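Local coordinates for MIX1 (Leishmania major, PDB 3HA4), which probably serves as a scaffold for protein-protein interactions, with a TPR-like, all-helical fold that forms a homodimer, at residues E100-L105 with M131-L136; Y65-L70 with G111-P116; Q39-L44 with L73-V78; D93-R98 with N138-P143. One frame throughout, in Å; residues are numbered along the deposited sequence.

Contact 1 of 4, residues E100-L105 with M131-L136; sequences EVLMQL and MAVDDL
L136 and the residues V101, L102 and L105 show how one leucine can tie two helices together without any polar contact across the joint. Its CD1 methyl meets all three. L136 CD1 rests on the backbone of helix 94-109, 3.5 Å from L102 CA, and lies 3.9 Å from L102 CB. L136 CD1 also touches L105 CD1 at 3.6 Å. On the V101 side, L136 CD1 is 4.0 Å from V101 CG1. L136 points its CB toward helix 94-109, and its CG stands beside its own backbone N, anti to the carbonyl carbon (chi1 -67°), from where it carries CD1 to these partners. The side chains of V101 and L105 each cross that of L136 at about a right angle.

The second apolar group gathers round V133. V133 CG1 touches L102 CD1 at 3.7 Å, while the other branch, V133 CG2, lies against L105 CB at 4.1 Å. A132 adds a single methyl, A132 CB packing on L105 CD1 at 3.9 Å. L105 therefore deals with three partners, using CD1 for A132 and L136 and CB for V133.

Backbone hydrogen bonding stays within each helix, as in the bond from L136 N to A132 O. The short axes approach to 9.7 Å and run roughly antiparallel, with a signed crossing angle of -153°.

All the touching residues are buried. From helix 70-81, P72 packs on V101 and L105, and T76 on L136; W58 of helix 54-64 packs on V101. M131 and D135 of helix 123-137 pack on P35 and Q39 of the second subunit.

Contact 2 of 4, residues Y65-L70 with G111-P116; sequences YPADWL and GRVSDP
A turn and a longer loop, both interhelical, meet where A67 packs against V113 and S114, joining the connection between helices 54-64 and 70-81 to the one between helices 94-109 and 123-137. A type I beta turn from Y65 to D68 presents A67 at its bend, whereas segment 111-116 follows a Schellman motif that ends helix 94-109, with G111 as its C-prime residue. V113 sets both methyls against A67: V113 CG1 is 3.5 Å from A67 CA and V113 CG2 3.8 Å from A67 CB. The alanine methyl also reaches the backbone, with A67 CB 3.2 Å from S114 O. P116 is poorly ordered, so its two approaches are less certain: its ring lies by the carbonyl oxygen of A67, a doubtful closeness, and P116 CB is modelled at the edge of the W69 ring, in the ring plane, 3.6 Å from W69 CD1.

W69 NE1 is hydrogen-bonded to G119 O, further along the same loop. D68 points its CB away from the contact; OD1 makes a weak capping bond to L70 N, and OD2 accepts from W34 NE1 and I71 N. The contact thus joins two interhelical connections, in keeping with a helix-turn-helix, TPR-like fold.

Contact 3 of 4, residues Q39-L44 with L73-V78; sequences QRVVLL and LELTQV
V41 begins the contact by sending CG1 into the angle between E74 and L75, an example of a branched side chain serving two neighbours on the next helix. V41 CG1 is anti to the backbone N (chi1 164°) and reaches L75 CD1 at 3.5 Å and E74 CB at 4.0 Å. The V41 side chain crosses that of L75 at about a right angle, but slides past that of E74 in the opposite direction.

V42 follows, and it uses CG2, the branch anti to its carbonyl carbon. V42 CG2 lies 3.7 Å from E74 CG and 3.8 Å from E74 OE1, so it packs on both the aliphatic part and the carboxylate end of the glutamate. The E74 chain bends at chi2 (59°), and its OE2 forms a salt bridge with R45, which gives the charged end a partner just beyond the segment.

L44 closes the walk, L44 CB touching V78 CG2 at 4.1 Å. Segment 73-78, on helix 70-81, also carries an internal polar link: L73 O accepts from Q77 N and from Q77 NE2, the latter at 3.2 Å, the two donors arriving from opposite faces of the carbonyl plane.

Helix 54-64 touches both partners, through M57 on V41, I54 on L44 and W58 on L75. The second subunit is close as well, with V42 packing on Q77 of that subunit and L43 on its Y81. This packing of helix 34-42 on helix 70-81, with helix 54-64 against both, is in keeping with the stacked helices of a TPR-like fold.

Contact 4 of 4, residues D93-R98 with N138-P143; sequences DPDEMR and NMDLNP
D95 and D140 bring two carboxylate oxygens unusually close, D95 OD1 to D140 OD1 at 3.4 Å, a worked example of like charges sharing one polar cluster. The motif is an Asx turn: D140 OD1 accepts from N142 N at 3.0 Å, and the turn lies in the tail after helix 123-137, which packs on the start of helix 94-109. The bond that crosses the contact runs from L141 N to D95 OD1, 3.0 Å long and nearly straight at 173°. It meets the oxygen on the anti side, 29° out of the carboxylate plane.

Within its own helix D95 has a cationic partner. R98 NH1 forms a salt bridge with D95 OD2 at 3.0 Å, the oxygen lying at the edge of the guanidinium, and adds a weak bond to OD1. This positive charge, with the N-H donors, would be expected to ease the repulsion between the carboxylates. M139 O sits over one face of the guanidinium, 3.1 Å from R98 NE and offset toward the rim. The angle is too poor for a hydrogen bond; the NE proton goes instead to L136 O near the end of helix 123-137.

The apolar packing centres on L141. Both it and M139 also rest on L79 of helix 70-81. L141 CB packs on P94 CB at 4.0 Å, and its chi1 of -55° turns CG anti to the carbonyl carbon. Beyond CG, the L141 CD1 methyl touches R98 CB at 3.8 Å, beside the aliphatic stem of the arginine.

Burial and chemistry vary together across the four contacts. Contacts 1 and 3 are buried and mainly aliphatic, with the E74 side chain taking part in contact 3, whereas contacts 2 and 4 are partly buried; in contact 4 a hydrogen bond spans the segments and charged groups cluster. Helix 94-109 serves both contact 1 and contact 4, and contact 1 also reaches contact 2 through Q104 NE2, bonded to the D68 and Y65 carbonyls. From contact 3, T76 packs on V101, L105 and L136, L73 on A132, and L75 on M97 of contact 4. Contacts 2 and 4 do not touch, their centres about 22 Å apart on opposite sides of the chain's centre. Contacts 1, 2 and 3 meet the second subunit.

Contact 1 of 4, residues E100-L105 with M131-L136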
loop_
_atom_site.group_PDB
_atom_site.type_symbol
_atom_site.label_atom_id
_atom_site.label_comp_id
_atom_site.label_asym_id
_atom_site.label_seq_id
_atom_site.Cartn_x
_atom_site.Cartn_y
_atom_site.Cartn_z
ATOM N N GLU A 100 -3.877 -2.157 17.147
ATOM C CA GLU A 100 -4.376 -0.851 16.744
ATOM C C GLU A 100 -4.570 -0.748 15.244
ATOM O O GLU A 100 -5.571 -0.210 14.787
ATOM C CB GLU A 100 -3.435 0.243 17.232
ATOM C CG GLU A 100 -3.327 0.295 18.732
ATOM C CD GLU A 100 -2.246 1.237 19.202
ATOM O OE1 GLU A 100 -1.360 1.591 18.394
ATOM O OE2 GLU A 100 -2.293 1.620 20.387
ATOM N N VAL A 101 -3.615 -1.263 14.479
ATOM C CA VAL A 101 -3.761 -1.301 13.027
ATOM C C VAL A 101 -4.989 -2.134 12.661
ATOM O O VAL A 101 -5.793 -1.739 11.806
ATOM C CB VAL A 101 -2.513 -1.870 12.338
ATOM C CG1 VAL A 101 -2.696 -1.892 10.830
ATOM C CG2 VAL A 101 -1.298 -1.043 12.708
ATOM N N LEU A 102 -5.133 -3.276 13.329
ATOM C CA LEU A 102 -6.304 -4.123 13.163
ATOM C C LEU A 102 -7.580 -3.309 13.451
ATOM O O LEU A 102 -8.466 -3.203 12.604
ATOM C CB LEU A 102 -6.209 -5.367 14.054
ATOM C CG LEU A 102 -7.490 -6.205 14.184
ATOM C CD1 LEU A 102 -7.990 -6.655 12.817
ATOM C CD2 LEU A 102 -7.299 -7.406 15.120
ATOM N N MET A 103 -7.641 -2.697 14.630
ATOM C CA MET A 103 -8.768 -1.843 14.991
ATOM C C MET A 103 -9.115 -0.767 13.944
ATOM O O MET A 103 -10.293 -0.572 13.610
ATOM C CB MET A 103 -8.530 -1.194 16.346
ATOM C CG MET A 103 -9.766 -0.563 16.964
ATOM S SD MET A 103 -9.447 0.208 18.571
ATOM C CE MET A 103 -8.404 -1.033 19.340
ATOM N N GLN A 104 -8.111 -0.062 13.423
ATOM C CA GLN A 104 -8.417 0.969 12.429
ATOM C C GLN A 104 -8.968 0.393 11.117
ATOM O O GLN A 104 -9.890 0.959 10.529
ATOM C CB GLN A 104 -7.228 1.887 12.164
ATOM C CG GLN A 104 -7.394 2.721 10.906
ATOM C CD GLN A 104 -6.609 4.012 10.949
ATOM O OE1 GLN A 104 -6.275 4.507 12.017
ATOM N NE2 GLN A 104 -6.329 4.571 9.786
ATOM N N LEU A 105 -8.393 -0.721 10.664
ATOM C CA LEU A 105 -8.872 -1.391 9.456
ATOM C C LEU A 105 -10.306 -1.853 9.666
ATOM O O LEU A 105 -11.136 -1.722 8.773
ATOM C CB LEU A 105 -7.968 -2.566 9.062
ATOM C CG LEU A 105 -6.669 -2.163 8.349
ATOM C CD1 LEU A 105 -5.715 -3.335 8.230
ATOM C CD2 LEU A 105 -6.995 -1.608 7.000
ATOM N N MET A 131 -8.552 -9.259 4.030
ATOM C CA MET A 131 -7.377 -10.050 3.924
ATOM C C MET A 131 -6.324 -9.549 4.860
ATOM O O MET A 131 -5.699 -10.312 5.493
ATOM C CB MET A 131 -6.896 -10.037 2.494
ATOM C CG MET A 131 -5.623 -10.762 2.277
ATOM S SD MET A 131 -5.401 -11.138 0.591
ATOM C CE MET A 131 -6.987 -10.707 0.015
ATOM N N ALA A 132 -6.162 -8.248 4.963
ATOM C CA ALA A 132 -5.203 -7.690 5.909
ATOM C C ALA A 132 -5.658 -7.950 7.342
ATOM O O ALA A 132 -4.839 -8.221 8.227
ATOM C CB ALA A 132 -5.015 -6.200 5.664
ATOM N N VAL A 133 -6.968 -7.866 7.561
ATOM C CA VAL A 133 -7.545 -8.130 8.869
ATOM C C VAL A 133 -7.217 -9.550 9.331
ATOM O O VAL A 133 -6.764 -9.752 10.464
ATOM C CB VAL A 133 -9.068 -7.887 8.865
ATOM C CG1 VAL A 133 -9.715 -8.478 10.109
ATOM C CG2 VAL A 133 -9.352 -6.402 8.792
ATOM N N ASP A 134 -7.429 -10.521 8.441
ATOM C CA ASP A 134 -7.046 -11.918 8.684
ATOM C C ASP A 134 -5.581 -12.012 9.055
ATOM O O ASP A 134 -5.219 -12.667 10.037
ATOM C CB ASP A 134 -7.269 -12.789 7.437
ATOM C CG ASP A 134 -8.690 -13.257 7.288
ATOM O OD1 ASP A 134 -9.548 -12.924 8.141
ATOM O OD2 ASP A 134 -8.946 -13.975 6.300
ATOM N N ASP A 135 -4.740 -11.388 8.235
ATOM C CA ASP A 135 -3.308 -11.403 8.474
ATOM C C ASP A 135 -3.027 -10.940 9.895
ATOM O O ASP A 135 -2.322 -11.611 10.652
ATOM C CB ASP A 135 -2.580 -10.531 7.451
ATOM C CG ASP A 135 -2.441 -11.214 6.113
ATOM O OD1 ASP A 135 -2.540 -12.456 6.090
ATOM O OD2 ASP A 135 -2.231 -10.527 5.091
ATOM N N LEU A 136 -3.614 -9.807 10.269
ATOM C CA LEU A 136 -3.397 -9.273 11.602
ATOM C C LEU A 136 -3.909 -10.250 12.641
ATOM O O LEU A 136 -3.177 -10.638 13.547
ATOM C CB LEU A 136 -4.044 -7.898 11.744
ATOM C CG LEU A 136 -3.361 -6.838 10.872
ATOM C CD1 LEU A 136 -4.215 -5.564 10.686
ATOM C CD2 LEU A 136 -1.969 -6.524 11.463
#

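Contact 2 of 4, residues Y65-L70 with G111-P116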
loop_
_atom_site.group_PDB
_atom_site.type_symbol
_atom_site.label_atom_id
_atom_site.label_comp_id
_atom_site.label_asym_id
_atom_site.label_seq_id
_atom_site.Cartn_x
_atom_site.Cartn_y
_atom_site.Cartn_z
ATOM N N TYR A 65 -5.397 10.594 10.341
ATOM C CA TYR A 65 -6.078 9.845 9.291
ATOM C C TYR A 65 -6.682 8.519 9.790
ATOM O O TYR A 65 -6.394 7.461 9.245
ATOM C CB TYR A 65 -5.112 9.606 8.120
ATOM C CG TYR A 65 -4.367 10.841 7.715
ATOM C CD1 TYR A 65 -4.995 11.839 6.992
ATOM C CD2 TYR A 65 -3.032 11.034 8.078
ATOM C CE1 TYR A 65 -4.322 12.999 6.617
ATOM C CE2 TYR A 65 -2.339 12.203 7.707
ATOM C CZ TYR A 65 -3.000 13.179 6.979
ATOM O OH TYR A 65 -2.365 14.338 6.601
ATOM N N PRO A 66 -7.548 8.591 10.810
ATOM C CA PRO A 66 -8.139 7.391 11.426
ATOM C C PRO A 66 -9.051 6.627 10.462
ATOM O O PRO A 66 -9.413 5.482 10.753
ATOM C CB PRO A 66 -9.004 7.947 12.561
ATOM C CG PRO A 66 -9.262 9.397 12.204
ATOM C CD PRO A 66 -8.252 9.835 11.171
ATOM N N ALA A 67 -9.427 7.258 9.355
ATOM C CA ALA A 67 -10.295 6.624 8.362
ATOM C C ALA A 67 -9.549 5.981 7.205
ATOM O O ALA A 67 -10.168 5.319 6.374
ATOM C CB ALA A 67 -11.325 7.605 7.828
ATOM N N ASP A 68 -8.232 6.164 7.144
ATOM C CA ASP A 68 -7.438 5.601 6.051
ATOM C C ASP A 68 -7.166 4.100 6.207
ATOM O O ASP A 68 -6.942 3.605 7.322
ATOM C CB ASP A 68 -6.103 6.332 5.917
ATOM C CG ASP A 68 -5.288 5.838 4.727
ATOM O OD1 ASP A 68 -5.877 5.683 3.628
ATOM O OD2 ASP A 68 -4.069 5.599 4.895
ATOM N N TRP A 69 -7.156 3.385 5.084
ATOM C CA TRP A 69 -6.871 1.938 5.097
ATOM C C TRP A 69 -5.527 1.643 4.431
ATOM O O TRP A 69 -4.900 0.622 4.711
ATOM C CB TRP A 69 -7.995 1.130 4.399
ATOM C CG TRP A 69 -8.219 1.599 3.008
ATOM C CD1 TRP A 69 -9.013 2.630 2.616
ATOM C CD2 TRP A 69 -7.581 1.111 1.824
ATOM N NE1 TRP A 69 -8.924 2.805 1.256
ATOM C CE2 TRP A 69 -8.052 1.881 0.747
ATOM C CE3 TRP A 69 -6.670 0.087 1.568
ATOM C CZ2 TRP A 69 -7.652 1.654 -0.564
ATOM C CZ3 TRP A 69 -6.268 -0.131 0.268
ATOM C CH2 TRP A 69 -6.763 0.645 -0.783
ATOM N N LEU A 70 -5.097 2.538 3.545
ATOM C CA LEU A 70 -3.900 2.313 2.741
ATOM C C LEU A 70 -2.646 2.197 3.599
ATOM O O LEU A 70 -1.866 1.251 3.473
ATOM C CB LEU A 70 -3.730 3.426 1.704
ATOM C CG LEU A 70 -2.686 3.181 0.612
ATOM C CD1 LEU A 70 -2.703 1.725 0.147
ATOM C CD2 LEU A 70 -2.909 4.115 -0.564
ATOM N N GLY A 111 -17.435 0.870 8.437
ATOM C CA GLY A 111 -17.938 2.206 8.299
ATOM C C GLY A 111 -18.086 2.991 9.565
ATOM O O GLY A 111 -18.844 3.897 9.625
ATOM N N ARG A 112 -17.338 2.627 10.572
ATOM C CA ARG A 112 -17.282 3.327 11.825
ATOM C C ARG A 112 -16.594 4.658 11.661
ATOM O O ARG A 112 -16.659 5.534 12.478
ATOM C CB ARG A 112 -16.557 2.484 12.834
ATOM C CG ARG A 112 -17.444 1.553 13.513
ATOM C CD ARG A 112 -16.778 0.804 14.565
ATOM N NE ARG A 112 -17.214 -0.557 14.503
ATOM C CZ ARG A 112 -16.455 -1.582 14.235
ATOM N NH1 ARG A 112 -15.203 -1.422 14.065
ATOM N NH2 ARG A 112 -16.959 -2.770 14.192
ATOM N N VAL A 113 -15.919 4.791 10.558
ATOM C CA VAL A 113 -15.151 5.941 10.281
ATOM C C VAL A 113 -15.258 6.109 8.787
ATOM O O VAL A 113 -15.475 5.160 8.095
ATOM C CB VAL A 113 -13.759 5.699 10.751
ATOM C CG1 VAL A 113 -13.015 4.918 9.808
ATOM C CG2 VAL A 113 -13.116 6.931 11.056
ATOM N N SER A 114 -15.150 7.305 8.266
ATOM C CA SER A 114 -15.316 7.443 6.842
ATOM C C SER A 114 -14.469 8.501 6.181
ATOM O O SER A 114 -13.872 9.320 6.826
ATOM C CB SER A 114 -16.783 7.576 6.458
ATOM O OG SER A 114 -17.296 8.812 6.814
ATOM N N ASP A 115 -14.448 8.464 4.866
ATOM C CA ASP A 115 -13.596 9.305 4.090
ATOM C C ASP A 115 -12.171 8.871 4.015
ATOM O O ASP A 115 -11.287 9.671 4.185
ATOM C CB ASP A 115 -13.642 10.689 4.635
ATOM C CG ASP A 115 -14.353 11.592 3.747
ATOM O OD1 ASP A 115 -13.822 12.664 3.460
ATOM O OD2 ASP A 115 -15.433 11.210 3.313
ATOM N N PRO A 116 -11.951 7.592 3.773
ATOM C CA PRO A 116 -10.602 7.045 3.747
ATOM C C PRO A 116 -9.745 7.620 2.665
ATOM O O PRO A 116 -10.157 7.787 1.550
ATOM C CB PRO A 116 -10.848 5.571 3.480
ATOM C CG PRO A 116 -12.184 5.333 3.965
ATOM C CD PRO A 116 -12.937 6.525 3.578
#

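Contact 3 of 4, residues Q39-L44 with L73-V78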
loop_
_atom_site.group_PDB
_atom_site.type_symbol
_atom_site.label_atom_id
_atom_site.label_comp_id
_atom_site.label_asym_id
_atom_site.label_seq_id
_atom_site.Cartn_x
_atom_site.Cartn_y
_atom_site.Cartn_z
ATOM N N GLN A 39 4.400 7.809 1.701
ATOM C CA GLN A 39 5.721 7.639 1.110
ATOM C C GLN A 39 6.796 7.237 2.138
ATOM O O GLN A 39 7.676 6.423 1.847
ATOM C CB GLN A 39 6.124 8.896 0.346
ATOM C CG GLN A 39 7.458 8.809 -0.366
ATOM C CD GLN A 39 7.827 10.122 -1.042
ATOM O OE1 GLN A 39 8.032 10.180 -2.254
ATOM N NE2 GLN A 39 7.889 11.189 -0.256
ATOM N N ARG A 40 6.694 7.743 3.344
ATOM C CA ARG A 40 7.630 7.419 4.378
ATOM C C ARG A 40 7.444 6.025 4.895
ATOM O O ARG A 40 8.364 5.349 5.245
ATOM C CB ARG A 40 7.462 8.402 5.499
ATOM C CG ARG A 40 8.439 9.462 5.458
ATOM C CD ARG A 40 8.108 10.648 6.250
ATOM N NE ARG A 40 8.896 11.746 5.744
ATOM C CZ ARG A 40 9.066 12.909 6.346
ATOM N NH1 ARG A 40 8.495 13.149 7.497
ATOM N NH2 ARG A 40 9.809 13.829 5.796
ATOM N N VAL A 41 6.211 5.603 4.928
ATOM C CA VAL A 41 5.860 4.302 5.429
ATOM C C VAL A 41 6.216 3.225 4.436
ATOM O O VAL A 41 6.533 2.132 4.793
ATOM C CB VAL A 41 4.374 4.238 5.751
ATOM C CG1 VAL A 41 3.924 2.846 5.906
ATOM C CG2 VAL A 41 4.072 5.008 6.967
ATOM N N VAL A 42 6.185 3.577 3.173
ATOM C CA VAL A 42 6.482 2.649 2.124
ATOM C C VAL A 42 7.955 2.343 1.958
ATOM O O VAL A 42 8.295 1.356 1.386
ATOM C CB VAL A 42 5.903 3.105 0.817
ATOM C CG1 VAL A 42 6.444 2.332 -0.253
ATOM C CG2 VAL A 42 4.469 2.976 0.827
ATOM N N LEU A 43 8.790 3.204 2.477
ATOM C CA LEU A 43 10.212 3.063 2.456
ATOM C C LEU A 43 10.626 2.006 3.432
ATOM O O LEU A 43 11.665 1.443 3.322
ATOM C CB LEU A 43 10.806 4.366 2.912
ATOM C CG LEU A 43 11.772 5.288 2.210
ATOM C CD1 LEU A 43 11.851 5.177 0.761
ATOM C CD2 LEU A 43 11.413 6.623 2.614
ATOM N N LEU A 44 9.795 1.740 4.407
ATOM C CA LEU A 44 10.175 0.870 5.477
ATOM C C LEU A 44 10.387 -0.560 5.075
ATOM O O LEU A 44 11.298 -1.174 5.528
ATOM C CB LEU A 44 9.165 0.928 6.603
ATOM C CG LEU A 44 9.124 2.155 7.463
ATOM C CD1 LEU A 44 7.890 2.129 8.245
ATOM C CD2 LEU A 44 10.244 2.112 8.329
ATOM N N LEU A 73 -2.738 -0.900 5.704
ATOM C CA LEU A 73 -2.410 -2.020 4.838
ATOM C C LEU A 73 -0.884 -2.158 4.701
ATOM O O LEU A 73 -0.324 -3.244 4.854
ATOM C CB LEU A 73 -3.058 -1.820 3.466
ATOM C CG LEU A 73 -2.881 -2.911 2.412
ATOM C CD1 LEU A 73 -3.653 -4.141 2.822
ATOM C CD2 LEU A 73 -3.337 -2.410 1.056
ATOM N N GLU A 74 -0.213 -1.044 4.432
ATOM C CA GLU A 74 1.242 -1.035 4.283
ATOM C C GLU A 74 1.955 -1.431 5.588
ATOM O O GLU A 74 2.878 -2.252 5.582
ATOM C CB GLU A 74 1.703 0.332 3.798
ATOM C CG GLU A 74 2.943 0.288 2.949
ATOM C CD GLU A 74 2.750 -0.562 1.712
ATOM O OE1 GLU A 74 2.194 -0.069 0.694
ATOM O OE2 GLU A 74 3.163 -1.736 1.767
ATOM N N LEU A 75 1.515 -0.857 6.704
ATOM C CA LEU A 75 2.010 -1.259 8.013
ATOM C C LEU A 75 1.805 -2.752 8.297
ATOM O O LEU A 75 2.661 -3.397 8.915
ATOM C CB LEU A 75 1.345 -0.417 9.103
ATOM C CG LEU A 75 2.080 0.806 9.652
ATOM C CD1 LEU A 75 3.356 1.095 8.892
ATOM C CD2 LEU A 75 1.159 1.993 9.642
ATOM N N THR A 76 0.671 -3.302 7.856
ATOM C CA THR A 76 0.424 -4.727 8.021
ATOM C C THR A 76 1.525 -5.541 7.344
ATOM O O THR A 76 2.029 -6.502 7.920
ATOM C CB THR A 76 -0.939 -5.159 7.457
ATOM O OG1 THR A 76 -1.981 -4.497 8.171
ATOM C CG2 THR A 76 -1.120 -6.656 7.610
ATOM N N GLN A 77 1.895 -5.155 6.123
ATOM C CA GLN A 77 3.033 -5.792 5.445
ATOM C C GLN A 77 4.331 -5.622 6.247
ATOM O O GLN A 77 5.135 -6.551 6.325
ATOM C CB GLN A 77 3.227 -5.264 4.011
ATOM C CG GLN A 77 1.967 -5.229 3.151
ATOM C CD GLN A 77 1.042 -6.421 3.392
ATOM O OE1 GLN A 77 1.473 -7.577 3.449
ATOM N NE2 GLN A 77 -0.239 -6.133 3.540
ATOM N N VAL A 78 4.538 -4.443 6.839
ATOM C CA VAL A 78 5.679 -4.262 7.743
ATOM C C VAL A 78 5.624 -5.252 8.914
ATOM O O VAL A 78 6.597 -5.940 9.187
ATOM C CB VAL A 78 5.850 -2.797 8.235
ATOM C CG1 VAL A 78 6.965 -2.696 9.261
ATOM C CG2 VAL A 78 6.142 -1.873 7.067
#

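Contact 4 of 4, residues D93-R98 with N138-P143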
loop_
_atom_site.group_PDB
_atom_site.type_symbol
_atom_site.label_atom_id
_atom_site.label_comp_id
_atom_site.label_asym_id
_atom_site.label_seq_id
_atom_site.Cartn_x
_atom_site.Cartn_y
_atom_site.Cartn_z
ATOM N N ASP A 93 5.918 -1.852 21.970
ATOM C CA ASP A 93 5.037 -3.002 21.968
ATOM C C ASP A 93 4.557 -3.162 20.564
ATOM O O ASP A 93 3.896 -2.319 20.039
ATOM C CB ASP A 93 3.855 -2.800 22.906
ATOM C CG ASP A 93 3.197 -4.086 23.308
ATOM O OD1 ASP A 93 3.541 -5.137 22.780
ATOM O OD2 ASP A 93 2.318 -4.054 24.160
ATOM N N PRO A 94 4.926 -4.263 19.962
ATOM C CA PRO A 94 4.558 -4.558 18.607
ATOM C C PRO A 94 3.220 -5.183 18.551
ATOM O O PRO A 94 2.521 -4.892 17.642
ATOM C CB PRO A 94 5.606 -5.560 18.208
ATOM C CG PRO A 94 6.703 -5.212 18.960
ATOM C CD PRO A 94 6.263 -4.757 20.245
ATOM N N ASP A 95 2.868 -6.025 19.498
ATOM C CA ASP A 95 1.581 -6.657 19.458
ATOM C C ASP A 95 0.519 -5.677 19.788
ATOM O O ASP A 95 -0.583 -5.823 19.405
ATOM C CB ASP A 95 1.513 -7.847 20.388
ATOM C CG ASP A 95 0.476 -8.849 19.974
ATOM O OD1 ASP A 95 0.678 -9.537 18.984
ATOM O OD2 ASP A 95 -0.538 -8.950 20.647
ATOM N N GLU A 96 0.844 -4.612 20.456
ATOM C CA GLU A 96 -0.150 -3.599 20.683
ATOM C C GLU A 96 -0.399 -2.759 19.465
ATOM O O GLU A 96 -1.483 -2.336 19.241
ATOM C CB GLU A 96 0.219 -2.729 21.855
ATOM C CG GLU A 96 -0.945 -2.044 22.531
ATOM C CD GLU A 96 -2.124 -2.957 22.829
ATOM O OE1 GLU A 96 -1.924 -4.055 23.383
ATOM O OE2 GLU A 96 -3.256 -2.571 22.507
ATOM N N MET A 97 0.628 -2.532 18.678
ATOM C CA MET A 97 0.518 -1.821 17.428
ATOM C C MET A 97 -0.310 -2.588 16.439
ATOM O O MET A 97 -1.048 -2.032 15.720
ATOM C CB MET A 97 1.890 -1.554 16.841
ATOM C CG MET A 97 1.865 -0.685 15.644
ATOM S SD MET A 97 3.372 -0.533 14.807
ATOM C CE MET A 97 2.808 0.100 13.300
ATOM N N ARG A 98 -0.139 -3.885 16.434
ATOM C CA ARG A 98 -0.860 -4.815 15.633
ATOM C C ARG A 98 -2.336 -4.702 15.869
ATOM O O ARG A 98 -3.129 -4.697 14.963
ATOM C CB ARG A 98 -0.382 -6.178 16.059
ATOM C CG ARG A 98 -0.843 -7.342 15.294
ATOM C CD ARG A 98 -0.831 -8.554 16.148
ATOM N NE ARG A 98 -2.146 -9.131 16.124
ATOM C CZ ARG A 98 -2.871 -9.425 17.173
ATOM N NH1 ARG A 98 -2.404 -9.251 18.364
ATOM N NH2 ARG A 98 -4.070 -9.920 17.002
ATOM N N ASN A 138 -4.225 -13.317 12.509
ATOM C CA ASN A 138 -3.411 -14.535 12.541
ATOM C C ASN A 138 -2.013 -14.335 13.128
ATOM O O ASN A 138 -1.246 -15.282 13.295
ATOM C CB ASN A 138 -3.340 -15.166 11.147
ATOM C CG ASN A 138 -4.521 -16.077 10.868
ATOM O OD1 ASN A 138 -4.933 -16.844 11.735
ATOM N ND2 ASN A 138 -5.071 -15.997 9.662
ATOM N N MET A 139 -1.714 -13.094 13.474
ATOM C CA MET A 139 -0.376 -12.695 13.848
ATOM C C MET A 139 -0.272 -12.596 15.362
ATOM O O MET A 139 -1.190 -12.100 16.022
ATOM C CB MET A 139 -0.099 -11.330 13.215
ATOM C CG MET A 139 1.334 -10.985 12.956
ATOM S SD MET A 139 1.446 -9.373 12.142
ATOM C CE MET A 139 0.755 -9.733 10.520
ATOM N N ASP A 140 0.836 -13.094 15.909
ATOM C CA ASP A 140 1.226 -12.802 17.292
ATOM C C ASP A 140 2.688 -12.342 17.322
ATOM O O ASP A 140 3.595 -13.063 16.896
ATOM C CB ASP A 140 1.001 -13.996 18.224
ATOM C CG ASP A 140 1.179 -13.636 19.701
ATOM O OD1 ASP A 140 1.727 -12.555 20.005
ATOM O OD2 ASP A 140 0.764 -14.437 20.563
ATOM N N LEU A 141 2.895 -11.126 17.818
ATOM C CA LEU A 141 4.183 -10.458 17.744
ATOM C C LEU A 141 4.796 -10.286 19.130
ATOM O O LEU A 141 5.757 -9.532 19.311
ATOM C CB LEU A 141 4.022 -9.097 17.064
ATOM C CG LEU A 141 3.371 -9.147 15.680
ATOM C CD1 LEU A 141 3.016 -7.755 15.193
ATOM C CD2 LEU A 141 4.272 -9.858 14.678
ATOM N N ASN A 142 4.228 -10.974 20.114
ATOM C CA ASN A 142 4.849 -11.033 21.426
ATOM C C ASN A 142 6.107 -11.892 21.335
ATOM O O ASN A 142 6.162 -12.842 20.549
ATOM C CB ASN A 142 3.876 -11.586 22.471
ATOM C CG ASN A 142 2.756 -10.602 22.811
ATOM O OD1 ASN A 142 3.000 -9.508 23.333
ATOM N ND2 ASN A 142 1.517 -11.000 22.526
ATOM N N PRO A 143 7.132 -11.547 22.127
ATOM C CA PRO A 143 8.430 -12.230 22.072
ATOM C C PRO A 143 8.293 -13.752 21.991
ATOM O O PRO A 143 8.078 -14.402 23.016
ATOM C CB PRO A 143 9.084 -11.817 23.389
ATOM C CG PRO A 143 8.502 -10.467 23.677
ATOM C CD PRO A 143 7.091 -10.509 23.173
#